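Local coordinates for beta-lactamase domain protein (Burkholderia ambifaria, PDB 5I0P) that binds two zinc ions in a metallo-beta-lactamase fold and probably acts as a metal-dependent hydrolase, at residues H217-S222 with G262-M267. Sequence-based numbering, arbitrary orientation.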
# COMPACT_ATOMS: atom_id res chain seq x y z
N HIS A 217 -2.29 -7.46 -1.26
CA HIS A 217 -2.46 -6.33 -0.36
C HIS A 217 -3.69 -6.52 0.52
O HIS A 217 -4.77 -6.86 0.03
CB HIS A 217 -2.57 -5.04 -1.17
CG HIS A 217 -2.79 -3.82 -0.34
ND1 HIS A 217 -4.01 -3.51 0.24
CD2 HIS A 217 -1.95 -2.81 0.00
CE1 HIS A 217 -3.90 -2.38 0.92
NE2 HIS A 217 -2.66 -1.93 0.77
N CYS A 218 -3.53 -6.32 1.82
CA CYS A 218 -4.63 -6.55 2.76
C CYS A 218 -5.24 -5.22 3.14
O CYS A 218 -4.61 -4.42 3.84
CB CYS A 218 -4.18 -7.31 4.02
SG CYS A 218 -5.49 -7.35 5.30
N ALA A 219 -6.45 -4.96 2.66
CA ALA A 219 -7.30 -3.90 3.17
C ALA A 219 -8.34 -4.54 4.08
O ALA A 219 -8.66 -5.73 3.95
CB ALA A 219 -7.98 -3.12 2.05
N LEU A 220 -8.81 -3.77 5.06
CA LEU A 220 -9.74 -4.28 6.05
C LEU A 220 -11.05 -3.53 5.95
O LEU A 220 -11.06 -2.30 6.06
CB LEU A 220 -9.14 -4.14 7.46
CG LEU A 220 -7.85 -4.94 7.64
CD1 LEU A 220 -7.23 -4.55 8.93
CD2 LEU A 220 -8.11 -6.48 7.56
N HIS A 221 -12.14 -4.27 5.79
CA HIS A 221 -13.45 -3.67 5.60
C HIS A 221 -14.39 -4.03 6.75
O HIS A 221 -14.64 -5.22 6.99
CB HIS A 221 -14.07 -4.11 4.28
CG HIS A 221 -15.36 -3.43 3.97
ND1 HIS A 221 -16.38 -4.02 3.26
CD2 HIS A 221 -15.81 -2.19 4.31
CE1 HIS A 221 -17.39 -3.18 3.16
NE2 HIS A 221 -17.07 -2.06 3.80
N SER A 222 -14.90 -3.01 7.45
CA SER A 222 -15.92 -3.19 8.50
C SER A 222 -17.26 -2.74 7.93
O SER A 222 -17.61 -1.57 7.97
CB SER A 222 -15.56 -2.39 9.75
OG SER A 222 -16.55 -2.54 10.72
N GLY A 262 -12.56 -2.55 -8.23
CA GLY A 262 -13.97 -2.88 -8.19
C GLY A 262 -14.46 -3.33 -6.83
O GLY A 262 -15.64 -3.17 -6.53
N ARG A 263 -13.57 -3.85 -5.98
CA ARG A 263 -13.94 -4.25 -4.63
C ARG A 263 -14.43 -3.08 -3.76
O ARG A 263 -15.26 -3.26 -2.87
CB ARG A 263 -12.74 -4.92 -3.97
CG ARG A 263 -12.26 -6.18 -4.64
CD ARG A 263 -13.36 -7.28 -4.70
NE ARG A 263 -14.02 -7.60 -3.42
CZ ARG A 263 -13.53 -8.40 -2.45
NH1 ARG A 263 -12.34 -8.95 -2.57
NH2 ARG A 263 -14.25 -8.64 -1.37
N TYR A 264 -13.91 -1.88 -3.98
CA TYR A 264 -14.34 -0.76 -3.16
C TYR A 264 -15.44 0.04 -3.84
O TYR A 264 -16.27 0.62 -3.14
CB TYR A 264 -13.15 0.14 -2.85
CG TYR A 264 -11.90 -0.67 -2.62
CD1 TYR A 264 -11.70 -1.32 -1.42
CD2 TYR A 264 -10.95 -0.83 -3.63
CE1 TYR A 264 -10.56 -2.11 -1.22
CE2 TYR A 264 -9.85 -1.59 -3.44
CZ TYR A 264 -9.65 -2.25 -2.24
OH TYR A 264 -8.52 -3.04 -2.05
N GLU A 265 -15.51 -0.00 -5.18
CA GLU A 265 -16.57 0.68 -5.93
C GLU A 265 -17.95 0.27 -5.45
O GLU A 265 -18.88 1.09 -5.44
CB GLU A 265 -16.44 0.38 -7.42
CG GLU A 265 -15.77 1.43 -8.29
CD GLU A 265 -15.40 0.90 -9.68
OE1 GLU A 265 -15.11 -0.32 -9.82
OE2 GLU A 265 -15.38 1.70 -10.65
N THR A 266 -18.14 -0.99 -5.08
CA THR A 266 -19.49 -1.44 -4.73
C THR A 266 -19.83 -1.21 -3.27
O THR A 266 -20.99 -1.43 -2.90
CB THR A 266 -19.69 -2.94 -5.05
OG1 THR A 266 -18.62 -3.71 -4.49
CG2 THR A 266 -19.80 -3.17 -6.55
N MET A 267 -18.87 -0.80 -2.44
CA MET A 267 -19.11 -0.56 -1.03
C MET A 267 -19.98 0.70 -0.87
O MET A 267 -20.24 1.43 -1.82
CB MET A 267 -17.78 -0.38 -0.29
CG MET A 267 -16.89 -1.62 -0.21
SD MET A 267 -15.28 -1.27 0.56
CE MET A 267 -14.40 -2.83 0.41
O HOH W 1 -6.58 -4.56 -0.64
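M267 lies flat against one face of the H221 imidazole. The contact belongs to the metallo-beta-lactamase fold, where strand 217-222 of the six-stranded sheet is covered by the short helix 262-265 and the turn after it. The tight part is this Met-aromatic contact. M267 SD sits 3.8 Å from the centroid of the H221 ring, only 7° off the ring normal. M267 CE lies over the same face, 3.7 Å from H221 ND1, and makes a CH-pi contact. Torsions near 180° (chi2 175°, chi3 -176°) stretch the M267 side chain out, laying CG, SD and CE across the ring from CE1 toward CG. L228 of strand 227-231 touches H221, M267 and Y264. H221 itself is partly exposed.

Toward the zinc end of the strand the packing is looser. Y264 approaches A219 obliquely, and Y264 OH comes to 4.1 Å from A219 CB. Beyond A219, a water joins the strand to the tyrosine. H217 NE2 is hydrogen-bonded to D232 N, and D232 ligates both zinc ions. The water is hydrogen-bonded to H217 ND1 (2.9 Å) and Y264 OH (2.8 Å), and it donates to H217 O.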